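Side-chain contacts in fructosyl amine: oxygen oxidoreductase (Aspergillus fumigatus, PDB 3DJE), which oxidatively deglycates fructosyl amino acids and related fructosamines, using bound FAD as cofactor and oxygen as electron acceptor: residues 177-181 with 182-186; 190-194 with 195-199; 215-218 with 219-223; 371-374 with 375-378; 378-382 with 383-387. All blocks are in the same frame, centred on the assembly; numbering follows the deposited sequence. Where two conformers were deposited one is given.

Contact 1: 177-181 with 182-186. With FAD (flavin-adenine dinucleotide), chain C.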
# COMPACT_ATOMS: atom_id res chain seq x y z
N LYS A 177 10.70 -7.33 19.88
CA LYS A 177 9.52 -7.54 20.71
C LYS A 177 8.31 -6.99 19.98
O LYS A 177 8.28 -5.82 19.62
CB LYS A 177 9.71 -6.81 22.04
CG LYS A 177 10.92 -7.29 22.85
CD LYS A 177 11.49 -6.20 23.76
CE LYS A 177 12.56 -5.35 23.07
NZ LYS A 177 13.57 -6.14 22.31
N PHE A 178 7.31 -7.84 19.74
CA PHE A 178 6.04 -7.37 19.18
C PHE A 178 4.99 -7.39 20.26
O PHE A 178 4.69 -8.46 20.80
CB PHE A 178 5.57 -8.22 17.99
CG PHE A 178 6.33 -7.96 16.72
CD1 PHE A 178 5.77 -7.21 15.69
CD2 PHE A 178 7.61 -8.47 16.55
CE1 PHE A 178 6.48 -6.97 14.50
CE2 PHE A 178 8.34 -8.24 15.38
CZ PHE A 178 7.77 -7.48 14.35
N VAL A 179 4.42 -6.22 20.54
CA VAL A 179 3.34 -6.10 21.51
C VAL A 179 2.09 -5.71 20.74
O VAL A 179 1.94 -4.56 20.31
CB VAL A 179 3.66 -5.07 22.62
CG1 VAL A 179 2.50 -4.97 23.62
CG2 VAL A 179 4.98 -5.42 23.33
N THR A 180 1.20 -6.68 20.54
CA THR A 180 0.11 -6.52 19.59
C THR A 180 -1.24 -6.84 20.21
O THR A 180 -1.32 -7.56 21.22
CB THR A 180 0.29 -7.42 18.35
OG1 THR A 180 0.28 -8.79 18.75
CG2 THR A 180 1.59 -7.08 17.61
N GLY A 181 -2.29 -6.31 19.60
CA GLY A 181 -3.62 -6.47 20.14
C GLY A 181 -4.05 -5.25 20.91
O GLY A 181 -3.27 -4.34 21.18
N THR A 182 -5.33 -5.23 21.25
CA THR A 182 -5.91 -4.13 22.00
C THR A 182 -6.35 -4.67 23.36
O THR A 182 -7.00 -5.73 23.43
CB THR A 182 -7.09 -3.51 21.20
OG1 THR A 182 -6.60 -2.94 19.97
CG2 THR A 182 -7.81 -2.44 21.99
N PRO A 183 -6.04 -3.94 24.46
CA PRO A 183 -5.44 -2.60 24.51
C PRO A 183 -3.91 -2.51 24.51
O PRO A 183 -3.40 -1.40 24.36
CB PRO A 183 -5.95 -2.06 25.86
CG PRO A 183 -5.99 -3.30 26.73
CD PRO A 183 -6.37 -4.45 25.80
N GLN A 184 -3.21 -3.62 24.70
CA GLN A 184 -1.75 -3.59 24.97
C GLN A 184 -0.90 -2.93 23.88
O GLN A 184 0.14 -2.35 24.18
CB GLN A 184 -1.20 -4.99 25.30
CG GLN A 184 -1.46 -6.06 24.21
CD GLN A 184 -2.86 -6.72 24.33
OE1 GLN A 184 -3.70 -6.31 25.15
NE2 GLN A 184 -3.10 -7.74 23.49
N GLY A 185 -1.34 -3.02 22.63
CA GLY A 185 -0.57 -2.45 21.52
C GLY A 185 -1.18 -1.22 20.87
O GLY A 185 -0.67 -0.74 19.86
N ARG A 186 -2.28 -0.71 21.43
CA ARG A 186 -2.94 0.46 20.86
C ARG A 186 -2.35 1.72 21.47
O ARG A 186 -2.63 2.06 22.63
CB ARG A 186 -4.47 0.42 21.08
CG ARG A 186 -5.16 1.71 20.63
CD ARG A 186 -6.68 1.59 20.51
NE ARG A 186 -7.08 0.93 19.27
CZ ARG A 186 -7.00 1.48 18.05
NH1 ARG A 186 -6.50 2.71 17.90
NH2 ARG A 186 -7.39 0.79 16.98
PA FAD C . 0.01 -0.19 7.01
O1A FAD C . 0.63 -1.39 6.44
O2A FAD C . -1.45 0.03 6.79
O5B FAD C . 0.38 -0.24 8.54
C5B FAD C . -0.13 0.69 9.50
C4B FAD C . -0.10 -0.01 10.86
O4B FAD C . -0.40 1.05 11.79
C3B FAD C . -1.27 -1.02 10.93
O3B FAD C . -0.79 -2.35 11.17
C2B FAD C . -2.09 -0.48 12.11
O2B FAD C . -2.63 -1.55 12.94
C1B FAD C . -1.05 0.41 12.85
N9A FAD C . -1.79 1.29 13.81
C8A FAD C . -2.96 1.93 13.63
N7A FAD C . -3.30 2.56 14.77
C5A FAD C . -2.33 2.31 15.67
C6A FAD C . -2.14 2.67 17.01
N6A FAD C . -3.06 3.43 17.65
N1A FAD C . -1.03 2.24 17.64
C2A FAD C . -0.12 1.48 17.01
N3A FAD C . -0.28 1.12 15.74
C4A FAD C . -1.37 1.52 15.06
N1 FAD C . 1.10 -1.03 -2.93
C2 FAD C . 1.92 -1.68 -3.85
O2 FAD C . 3.14 -1.55 -3.84
N3 FAD C . 1.32 -2.50 -4.82
C4 FAD C . -0.05 -2.67 -4.89
O4 FAD C . -0.54 -3.40 -5.75
C4X FAD C . -0.86 -1.99 -3.96
N5 FAD C . -2.25 -2.13 -4.01
C5X FAD C . -3.03 -1.60 -2.99
C6 FAD C . -4.38 -1.92 -2.95
C7 FAD C . -5.18 -1.45 -1.91
C7M FAD C . -6.67 -1.82 -1.93
C8 FAD C . -4.62 -0.67 -0.90
C8M FAD C . -5.50 -0.22 0.29
C9 FAD C . -3.26 -0.36 -0.94
C9A FAD C . -2.45 -0.84 -1.98
N10 FAD C . -1.07 -0.53 -2.05
C10 FAD C . -0.28 -1.18 -2.99
C1' FAD C . -0.47 0.45 -1.14
C2' FAD C . 0.16 -0.27 0.05
O2' FAD C . -0.71 -1.33 0.51
C3' FAD C . 0.41 0.73 1.17
O3' FAD C . 1.04 1.91 0.62
C4' FAD C . 1.34 0.18 2.26
O4' FAD C . 0.97 -1.15 2.64
C5' FAD C . 1.27 1.09 3.49
O5' FAD C . 2.18 0.61 4.49
P FAD C . 2.24 1.34 5.92
O1P FAD C . 2.46 2.81 5.71
O2P FAD C . 3.19 0.55 6.73
O3P FAD C . 0.78 1.15 6.55
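Gln184 folds back over the end of strand 177-180 and brings its carboxamide to the carbonyl of Thr180. Two bends do this: CG sits between the backbone N and the carbonyl carbon (chi1 57°), and the chain turns again one bond further on (chi2 -84°). As a result CG packs 3.3 Å from Thr180 O, while NE2 donates to that same oxygen at 2.9 Å. The bond is bent, 146° at the hydrogen, and Thr180 O stands somewhat out of the plane of the amide, so the carbonyl oxygen has the N-H donor and the CG methylene of one side chain against it. Val179 meets the same residue nearer its root: CG1, anti to its own backbone N, lies 3.6 Å from Gln184 O and alongside Gln184 CB at 4.1 Å.

The backbone also closes the loop. Gly185 N donates to Gly181 O at 2.8 Å, and a cis peptide before Pro183 leads into a type I turn from Pro183 to Arg186. The side chain of Thr182 leads elsewhere, its OG1 being hydrogen-bonded to Pro38 O. Arg186 extends toward the cofactor, NH1 standing 3.5 Å from N6A of the FAD adenine and meeting it at a slant.

Strand 177-180 is an outermost strand of the parallel part of the Rossmann-type sheet. It pairs with strand 33-37, which carries the FAD-binding Asp37; Phe178 packs on helix 160-173, and the loop hands the chain on to strand 187-193.

Contact 2: 190-194 with 195-199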
# COMPACT_ATOMS: atom_id res chain seq x y z
N LEU A 190 1.70 9.82 21.83
CA LEU A 190 3.14 9.85 22.03
C LEU A 190 3.42 10.59 23.34
O LEU A 190 2.55 11.32 23.86
CB LEU A 190 3.83 10.55 20.84
CG LEU A 190 3.58 9.92 19.46
CD1 LEU A 190 4.22 10.76 18.36
CD2 LEU A 190 4.09 8.47 19.42
N ILE A 191 4.61 10.37 23.88
CA ILE A 191 5.06 11.07 25.09
C ILE A 191 5.77 12.35 24.68
O ILE A 191 6.85 12.30 24.12
CB ILE A 191 6.03 10.21 25.93
CG1 ILE A 191 5.34 8.92 26.41
CG2 ILE A 191 6.55 11.01 27.15
CD1 ILE A 191 6.33 7.90 27.00
N PHE A 192 5.16 13.50 24.98
CA PHE A 192 5.75 14.81 24.64
C PHE A 192 6.35 15.44 25.88
O PHE A 192 5.63 15.76 26.83
CB PHE A 192 4.72 15.75 24.01
CG PHE A 192 4.28 15.34 22.62
CD1 PHE A 192 4.96 15.81 21.50
CD2 PHE A 192 3.18 14.50 22.44
CE1 PHE A 192 4.55 15.44 20.21
CE2 PHE A 192 2.77 14.13 21.15
CZ PHE A 192 3.45 14.60 20.05
N GLU A 193 7.67 15.58 25.88
CA GLU A 193 8.39 16.05 27.06
C GLU A 193 9.53 16.94 26.61
O GLU A 193 10.38 16.50 25.80
CB GLU A 193 8.94 14.85 27.84
CG GLU A 193 9.77 15.13 29.08
CD GLU A 193 10.48 13.86 29.56
OE1 GLU A 193 11.73 13.80 29.45
OE2 GLU A 193 9.80 12.90 29.98
N ASN A 194 9.54 18.18 27.10
CA ASN A 194 10.62 19.12 26.77
C ASN A 194 10.91 19.24 25.26
O ASN A 194 12.07 19.15 24.82
CB ASN A 194 11.87 18.77 27.58
CG ASN A 194 11.67 18.97 29.08
OD1 ASN A 194 11.05 19.94 29.50
ND2 ASN A 194 12.20 18.04 29.88
N ASN A 195 9.84 19.45 24.50
CA ASN A 195 9.88 19.60 23.04
C ASN A 195 10.51 18.43 22.29
O ASN A 195 11.14 18.62 21.25
CB ASN A 195 10.51 20.94 22.62
CG ASN A 195 9.59 22.11 22.83
OD1 ASN A 195 8.45 21.96 23.29
ND2 ASN A 195 10.07 23.31 22.50
N ASP A 196 10.33 17.23 22.83
CA ASP A 196 10.77 16.03 22.13
C ASP A 196 9.73 14.94 22.36
O ASP A 196 8.86 15.07 23.24
CB ASP A 196 12.14 15.60 22.67
CG ASP A 196 12.83 14.56 21.80
OD1 ASP A 196 12.40 14.33 20.67
OD2 ASP A 196 13.83 13.99 22.29
N VAL A 197 9.80 13.89 21.55
CA VAL A 197 9.00 12.67 21.75
C VAL A 197 9.86 11.62 22.43
O VAL A 197 10.92 11.26 21.91
CB VAL A 197 8.46 12.14 20.41
CG1 VAL A 197 7.90 10.70 20.59
CG2 VAL A 197 7.39 13.10 19.87
N LYS A 198 9.39 11.14 23.58
CA LYS A 198 10.17 10.24 24.44
C LYS A 198 9.69 8.80 24.41
O LYS A 198 10.21 7.96 25.15
CB LYS A 198 10.17 10.75 25.90
CG LYS A 198 10.77 12.15 26.11
CD LYS A 198 12.15 12.31 25.50
CE LYS A 198 12.74 13.67 25.86
NZ LYS A 198 14.05 13.92 25.18
N GLY A 199 8.71 8.52 23.56
CA GLY A 199 8.10 7.18 23.46
C GLY A 199 6.60 7.29 23.26
O GLY A 199 6.11 8.25 22.64
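Glu193 and Lys198 meet because one side chain runs straight and the other bends: CG of Glu193 is trans to the backbone N (chi1 177°), whereas Lys198 turns at its second torsion (chi2 -52°). The two cross at about a right angle, with Lys198 CG 3.7 Å from Glu193 CB. Next to them Ile191 CG2 touches Lys198 CB at 3.8 Å, also crosswise. Phe192 and Val197, a non-hydrogen-bonded antiparallel pair, lie side by side and point the same way, CE1 of the ring 3.7 Å from Val197 CG2. These strands form a beta hairpin whose two-residue turn, Asn194-Asn195, has both residues at left-handed backbone angles. Lys198 N gives Ile191 O a hydrogen bond of 2.8 Å.

The bend in Lys198 directs NZ to Asp196 OD2, a salt bridge of 2.9 Å that approaches the carboxylate from its anti side. Ser355 OG also bonds to that oxygen. Glu193 OE1 remains 4.9 Å from Lys198 NZ, and Glu193 pairs through OE2 with Arg209 instead. Each carboxylate thus has its own cationic partner, which would tend to keep both ionised, while the lysine's aliphatic portion serves as packing surface.

Contact 3: 215-218 with 219-223. With FAD (flavin-adenine dinucleotide), chain C.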
# COMPACT_ATOMS: atom_id res chain seq x y z
N LEU A 215 7.48 6.44 13.80
CA LEU A 215 6.05 6.50 13.57
C LEU A 215 5.75 5.87 12.20
O LEU A 215 6.06 6.45 11.16
CB LEU A 215 5.55 7.93 13.68
CG LEU A 215 4.04 8.15 13.51
CD1 LEU A 215 3.27 7.28 14.50
CD2 LEU A 215 3.72 9.61 13.70
N CYS A 216 5.15 4.68 12.24
CA CYS A 216 4.87 3.89 11.05
C CYS A 216 3.43 3.39 11.08
O CYS A 216 3.14 2.24 10.78
CB CYS A 216 5.83 2.69 10.99
SG CYS A 216 7.54 3.16 10.77
N ALA A 217 2.51 4.29 11.43
CA ALA A 217 1.11 3.93 11.63
C ALA A 217 0.22 4.11 10.38
O ALA A 217 -1.02 4.10 10.49
CB ALA A 217 0.56 4.72 12.83
N GLY A 218 0.84 4.28 9.21
CA GLY A 218 0.10 4.30 7.96
C GLY A 218 -0.94 5.39 7.95
O GLY A 218 -0.65 6.55 8.31
N ALA A 219 -2.16 5.03 7.55
CA ALA A 219 -3.25 6.00 7.44
C ALA A 219 -3.61 6.67 8.77
O ALA A 219 -4.26 7.71 8.77
CB ALA A 219 -4.50 5.36 6.83
N SER A 220 -3.20 6.05 9.88
CA SER A 220 -3.52 6.56 11.23
C SER A 220 -2.43 7.47 11.80
O SER A 220 -2.58 7.99 12.91
CB SER A 220 -3.76 5.40 12.20
OG SER A 220 -4.78 4.54 11.72
N ALA A 221 -1.35 7.67 11.05
CA ALA A 221 -0.19 8.41 11.58
C ALA A 221 -0.56 9.82 12.04
O ALA A 221 -0.05 10.29 13.07
CB ALA A 221 0.95 8.45 10.56
N GLY A 222 -1.47 10.48 11.31
CA GLY A 222 -1.88 11.85 11.64
C GLY A 222 -2.59 12.01 12.98
O GLY A 222 -2.76 13.14 13.47
N GLN A 223 -3.01 10.90 13.58
CA GLN A 223 -3.64 10.95 14.90
C GLN A 223 -2.64 11.44 15.95
O GLN A 223 -3.01 12.09 16.94
CB GLN A 223 -4.14 9.56 15.29
CG GLN A 223 -4.96 9.56 16.57
CD GLN A 223 -5.28 8.16 17.04
OE1 GLN A 223 -5.74 7.32 16.26
NE2 GLN A 223 -5.05 7.91 18.32
PA FAD C . 0.01 -0.19 7.01
O1A FAD C . 0.63 -1.39 6.44
O2A FAD C . -1.45 0.03 6.79
O5B FAD C . 0.38 -0.24 8.54
C5B FAD C . -0.13 0.69 9.50
C4B FAD C . -0.10 -0.01 10.86
O4B FAD C . -0.40 1.05 11.79
C3B FAD C . -1.27 -1.02 10.93
O3B FAD C . -0.79 -2.35 11.17
C2B FAD C . -2.09 -0.48 12.11
O2B FAD C . -2.63 -1.55 12.94
C1B FAD C . -1.05 0.41 12.85
N9A FAD C . -1.79 1.29 13.81
C8A FAD C . -2.96 1.93 13.63
N7A FAD C . -3.30 2.56 14.77
C5A FAD C . -2.33 2.31 15.67
C6A FAD C . -2.14 2.67 17.01
N6A FAD C . -3.06 3.43 17.65
N1A FAD C . -1.03 2.24 17.64
C2A FAD C . -0.12 1.48 17.01
N3A FAD C . -0.28 1.12 15.74
C4A FAD C . -1.37 1.52 15.06
N1 FAD C . 1.10 -1.03 -2.93
C2 FAD C . 1.92 -1.68 -3.85
O2 FAD C . 3.14 -1.55 -3.84
N3 FAD C . 1.32 -2.50 -4.82
C4 FAD C . -0.05 -2.67 -4.89
O4 FAD C . -0.54 -3.40 -5.75
C4X FAD C . -0.86 -1.99 -3.96
N5 FAD C . -2.25 -2.13 -4.01
C5X FAD C . -3.03 -1.60 -2.99
C6 FAD C . -4.38 -1.92 -2.95
C7 FAD C . -5.18 -1.45 -1.91
C7M FAD C . -6.67 -1.82 -1.93
C8 FAD C . -4.62 -0.67 -0.90
C8M FAD C . -5.50 -0.22 0.29
C9 FAD C . -3.26 -0.36 -0.94
C9A FAD C . -2.45 -0.84 -1.98
N10 FAD C . -1.07 -0.53 -2.05
C10 FAD C . -0.28 -1.18 -2.99
C1' FAD C . -0.47 0.45 -1.14
C2' FAD C . 0.16 -0.27 0.05
O2' FAD C . -0.71 -1.33 0.51
C3' FAD C . 0.41 0.73 1.17
O3' FAD C . 1.04 1.91 0.62
C4' FAD C . 1.34 0.18 2.26
O4' FAD C . 0.97 -1.15 2.64
C5' FAD C . 1.27 1.09 3.49
O5' FAD C . 2.18 0.61 4.49
P FAD C . 2.24 1.34 5.92
O1P FAD C . 2.46 2.81 5.71
O2P FAD C . 3.19 0.55 6.73
O3P FAD C . 0.78 1.15 6.55
O HOH W 1 -3.39 2.59 10.52
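Ala217 and Gly218 accept bonds from the amides three residues on, Ser220 N to Ala217 O at 3.0 Å and Ala221 N to Gly218 O at 3.0 Å, and Gly218, at positive phi, turns the chain into a short 3-10 segment at 219-220. This turn follows strand 212-215 of the Rossmann-type FAD-binding fold, at the point where the chain leaves the sheet beside the cofactor. The strand itself is held by backbone bonds of Leu215 to Val357 and Gly359, and Cys216 is bonded to Val12 in the same way.

Most side chains here are small: alanine methyls meet the one larger apolar group, Leu215. Leu215 sends CG trans to its backbone N (chi1 -178°), which sets its branch beside the methyl of Ala221, CG to CB 4.3 Å. That methyl also rests 3.4 Å from Gly218 O, the acceptor of Ala221 N. Phe224 adds its ring to the same apolar patch, touching both Leu215 and Ala217.

The backbone runs close along the dinucleotide. Ala217 CA comes within 3.3 Å of the ribose oxygen O4B of FAD, and Gly218 brings its CA to 3.5 Å from O3P, the oxygen bridging the two phosphates. Ser220 lies at the imidazole end of the adenine. Its hydroxyl is tied back to the turn by a water bridge: one water donates to Ala217 O at 2.8 Å and is hydrogen-bonded to Ser220 OG at 2.7 Å.

Contact 4: 371-374 with 375-378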
# COMPACT_ATOMS: atom_id res chain seq x y z
N PRO A 371 10.56 -5.25 1.20
CA PRO A 371 11.91 -5.81 1.44
C PRO A 371 13.00 -4.79 1.80
O PRO A 371 14.03 -5.20 2.36
CB PRO A 371 12.26 -6.43 0.08
CG PRO A 371 10.93 -6.69 -0.57
CD PRO A 371 10.10 -5.51 -0.17
N SER A 372 12.78 -3.51 1.49
CA SER A 372 13.87 -2.53 1.44
C SER A 372 13.65 -1.23 2.20
O SER A 372 14.61 -0.57 2.60
CB SER A 372 14.15 -2.18 -0.03
OG SER A 372 12.95 -1.76 -0.67
N ILE A 373 12.39 -0.82 2.35
CA ILE A 373 12.11 0.52 2.86
C ILE A 373 12.64 0.70 4.29
O ILE A 373 13.04 1.80 4.67
CB ILE A 373 10.59 0.89 2.72
CG1 ILE A 373 10.38 2.41 2.66
CG2 ILE A 373 9.76 0.23 3.85
CD1 ILE A 373 10.92 3.08 1.40
N GLY A 374 12.63 -0.37 5.08
CA GLY A 374 13.20 -0.33 6.44
C GLY A 374 14.64 0.19 6.46
O GLY A 374 15.04 0.89 7.40
N ASN A 375 15.42 -0.14 5.43
CA ASN A 375 16.81 0.32 5.38
C ASN A 375 16.88 1.84 5.28
O ASN A 375 17.74 2.48 5.90
CB ASN A 375 17.55 -0.31 4.20
CG ASN A 375 18.38 -1.52 4.61
OD1 ASN A 375 18.79 -1.65 5.77
ND2 ASN A 375 18.62 -2.42 3.66
N LEU A 376 15.96 2.40 4.50
CA LEU A 376 15.90 3.85 4.32
C LEU A 376 15.40 4.56 5.59
O LEU A 376 15.88 5.62 5.96
CB LEU A 376 15.02 4.20 3.12
CG LEU A 376 14.96 5.67 2.73
CD1 LEU A 376 16.36 6.23 2.35
CD2 LEU A 376 13.94 5.86 1.59
N ILE A 377 14.45 3.93 6.28
CA ILE A 377 13.92 4.48 7.52
C ILE A 377 14.99 4.43 8.63
O ILE A 377 15.16 5.38 9.42
CB ILE A 377 12.61 3.76 7.95
CG1 ILE A 377 11.49 4.02 6.90
CG2 ILE A 377 12.19 4.20 9.37
CD1 ILE A 377 10.31 3.05 6.98
N VAL A 378 15.73 3.33 8.69
CA VAL A 378 16.88 3.23 9.62
C VAL A 378 17.96 4.27 9.24
O VAL A 378 18.52 4.93 10.11
CB VAL A 378 17.44 1.81 9.74
CG1 VAL A 378 18.66 1.77 10.69
CG2 VAL A 378 16.36 0.87 10.30
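Ile377 leans back on the first turn of its own helix, over the carbonyls of Ile373 and Gly374. Its CB stands 3.8 Å from Gly374 O and just as near to Ile373 O. CG1, trans to the carbonyl carbon (chi1 -65°), moves onto Ile373 O at 3.5 Å. From there the chain runs on nearly straight (chi2 163°), and the terminal CD1 reaches CG2 of Ile373 at 4.2 Å, a methyl-to-methyl contact one helical turn back. Beyond the segment the same side chain touches Ile347.

Ile373 has its other branch turned elsewhere: CD1 meets CD2 of Leu376 at 4.1 Å, the two chains crossing obliquely, so Ile373 serves both i+3 and i+4 neighbours. Its carbonyl likewise has two donors, a regular one in Ile377 N at 3.0 Å and a weak one in Leu376 N. Gly374 O is bonded by Val378 N at 2.8 Å with a fairly straight 165° at the hydrogen, and it is also pressed by Val378 CG2 at 3.2 Å. Asn375 N bonds to Ser372 O, and its side-chain OD1 is satisfied by Arg28.

The i to i+3 and i+4 apolar contacts thus brace the N-terminal turn of helix 373-382 internally. Separately, that turn lies against helix 16-27, with Ile373 on Trp17, Ile377 on Thr21 and Gly374 N bonded to Ser20 OG; helix 16-27 is the helix of the Rossmann-type beta-alpha unit that binds FAD.

Contact 5: 378-382 with 383-387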
# COMPACT_ATOMS: atom_id res chain seq x y z
N VAL A 378 15.73 3.33 8.69
CA VAL A 378 16.88 3.23 9.62
C VAL A 378 17.96 4.27 9.24
O VAL A 378 18.52 4.93 10.11
CB VAL A 378 17.44 1.81 9.74
CG1 VAL A 378 18.66 1.77 10.69
CG2 VAL A 378 16.36 0.87 10.30
N ASP A 379 18.24 4.41 7.95
CA ASP A 379 19.18 5.43 7.50
C ASP A 379 18.77 6.83 7.99
O ASP A 379 19.62 7.62 8.41
CB ASP A 379 19.30 5.42 5.98
CG ASP A 379 20.16 4.28 5.46
OD1 ASP A 379 20.86 3.58 6.25
OD2 ASP A 379 20.15 4.09 4.22
N ALA A 380 17.47 7.12 7.97
CA ALA A 380 17.00 8.41 8.46
C ALA A 380 17.34 8.58 9.94
O ALA A 380 17.83 9.63 10.34
CB ALA A 380 15.50 8.56 8.21
N MSE A 381 17.09 7.55 10.74
CA MSE A 381 17.43 7.62 12.16
C MSE A 381 18.92 7.89 12.34
O MSE A 381 19.31 8.74 13.14
CB MSE A 381 17.04 6.34 12.91
CG MSE A 381 17.25 6.46 14.42
SE MSE A 381 17.45 4.80 15.42
CE MSE A 381 18.81 3.90 14.38
N GLU A 382 19.73 7.18 11.56
CA GLU A 382 21.19 7.23 11.71
C GLU A 382 21.85 8.42 11.00
O GLU A 382 23.06 8.64 11.16
CB GLU A 382 21.81 5.92 11.23
CG GLU A 382 21.42 4.71 12.06
CD GLU A 382 22.10 3.43 11.61
OE1 GLU A 382 22.69 3.42 10.51
OE2 GLU A 382 22.02 2.41 12.34
N GLY A 383 21.07 9.17 10.23
CA GLY A 383 21.59 10.31 9.46
C GLY A 383 22.40 9.95 8.22
O GLY A 383 23.32 10.67 7.85
N LYS A 384 22.02 8.86 7.56
CA LYS A 384 22.79 8.31 6.42
C LYS A 384 22.06 8.37 5.06
O LYS A 384 22.51 7.75 4.08
CB LYS A 384 23.20 6.86 6.72
CG LYS A 384 24.19 6.71 7.86
CD LYS A 384 24.38 5.25 8.21
CE LYS A 384 25.45 5.07 9.26
NZ LYS A 384 25.41 3.66 9.76
N VAL A 385 20.94 9.08 5.00
CA VAL A 385 20.21 9.20 3.73
C VAL A 385 21.00 10.11 2.79
O VAL A 385 21.41 11.18 3.19
CB VAL A 385 18.78 9.79 3.94
CG1 VAL A 385 18.03 9.85 2.62
CG2 VAL A 385 18.00 8.95 4.94
N PRO A 386 21.26 9.65 1.54
CA PRO A 386 21.94 10.51 0.57
C PRO A 386 21.14 11.77 0.27
O PRO A 386 19.90 11.71 0.19
CB PRO A 386 22.01 9.63 -0.69
CG PRO A 386 21.85 8.24 -0.21
CD PRO A 386 20.94 8.33 0.97
N GLN A 387 21.83 12.89 0.09
CA GLN A 387 21.18 14.18 -0.13
C GLN A 387 20.13 14.13 -1.24
O GLN A 387 19.03 14.65 -1.08
CB GLN A 387 22.22 15.29 -0.41
CG GLN A 387 21.63 16.66 -0.75
CD GLN A 387 20.79 17.25 0.38
OE1 GLN A 387 21.27 18.10 1.13
NE2 GLN A 387 19.55 16.80 0.51
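Asp379 O receives the amide of Lys384 at 2.8 Å in an almost linear bond, 177° at the hydrogen. Ala380 O takes Gly383 N, a longer bond of 3.3 Å. Within the last helical turn, Glu382 N is paired with Val378 O.

Gly383, at positive phi, makes this a Schellman motif: the chain reverses out of helix 373-382 while its amide and that of Lys384 close on carbonyls of the final turn. The turn brings the extended Lys384 chain slantwise over Glu382. Lys384 CD lies 3.4 Å from Glu382 OE1, and NZ forms a salt bridge to that oxygen at 2.8 Å, coming from above the carboxylate plane (46° out of it). The oxygen OE1 has a second cationic partner in Arg28, while OE2 is bonded to Tyr30 OH. Asp379 OD1 likewise pairs with Arg28, which therefore joins both carboxylates; Lys384 NZ remains 5.7 Å from Asp379 OD1, although Lys384 CB passes that oxygen at 4.1 Å.

Beside these polar groups Val385 turns CG2, trans to its carbonyl carbon, onto the helix, 3.6 Å from Ala380 N and 4.1 Å from the methyl of Ala380.

Contacts 4 and 5 belong to one helix, 373-382, and share Val378: contact 4 is its buried, largely apolar start, contact 5 its partly exposed end, where charged pairs take over. The two meet directly, Leu376 CD1 lying 4.0 Å from Val385 CG1. Contacts 1 and 3 both touch FAD, contact 1 at the adenine amino end, contact 3 from the adenine along the ribose to the pyrophosphate, but the first is a surface loop tied by an amide side chain, the second a buried turn with a water. Contact 2, partly buried, lies in the hairpin that follows contact 1 in sequence, about 20 Å away between centres, and mixes apolar pairs with salt bridges.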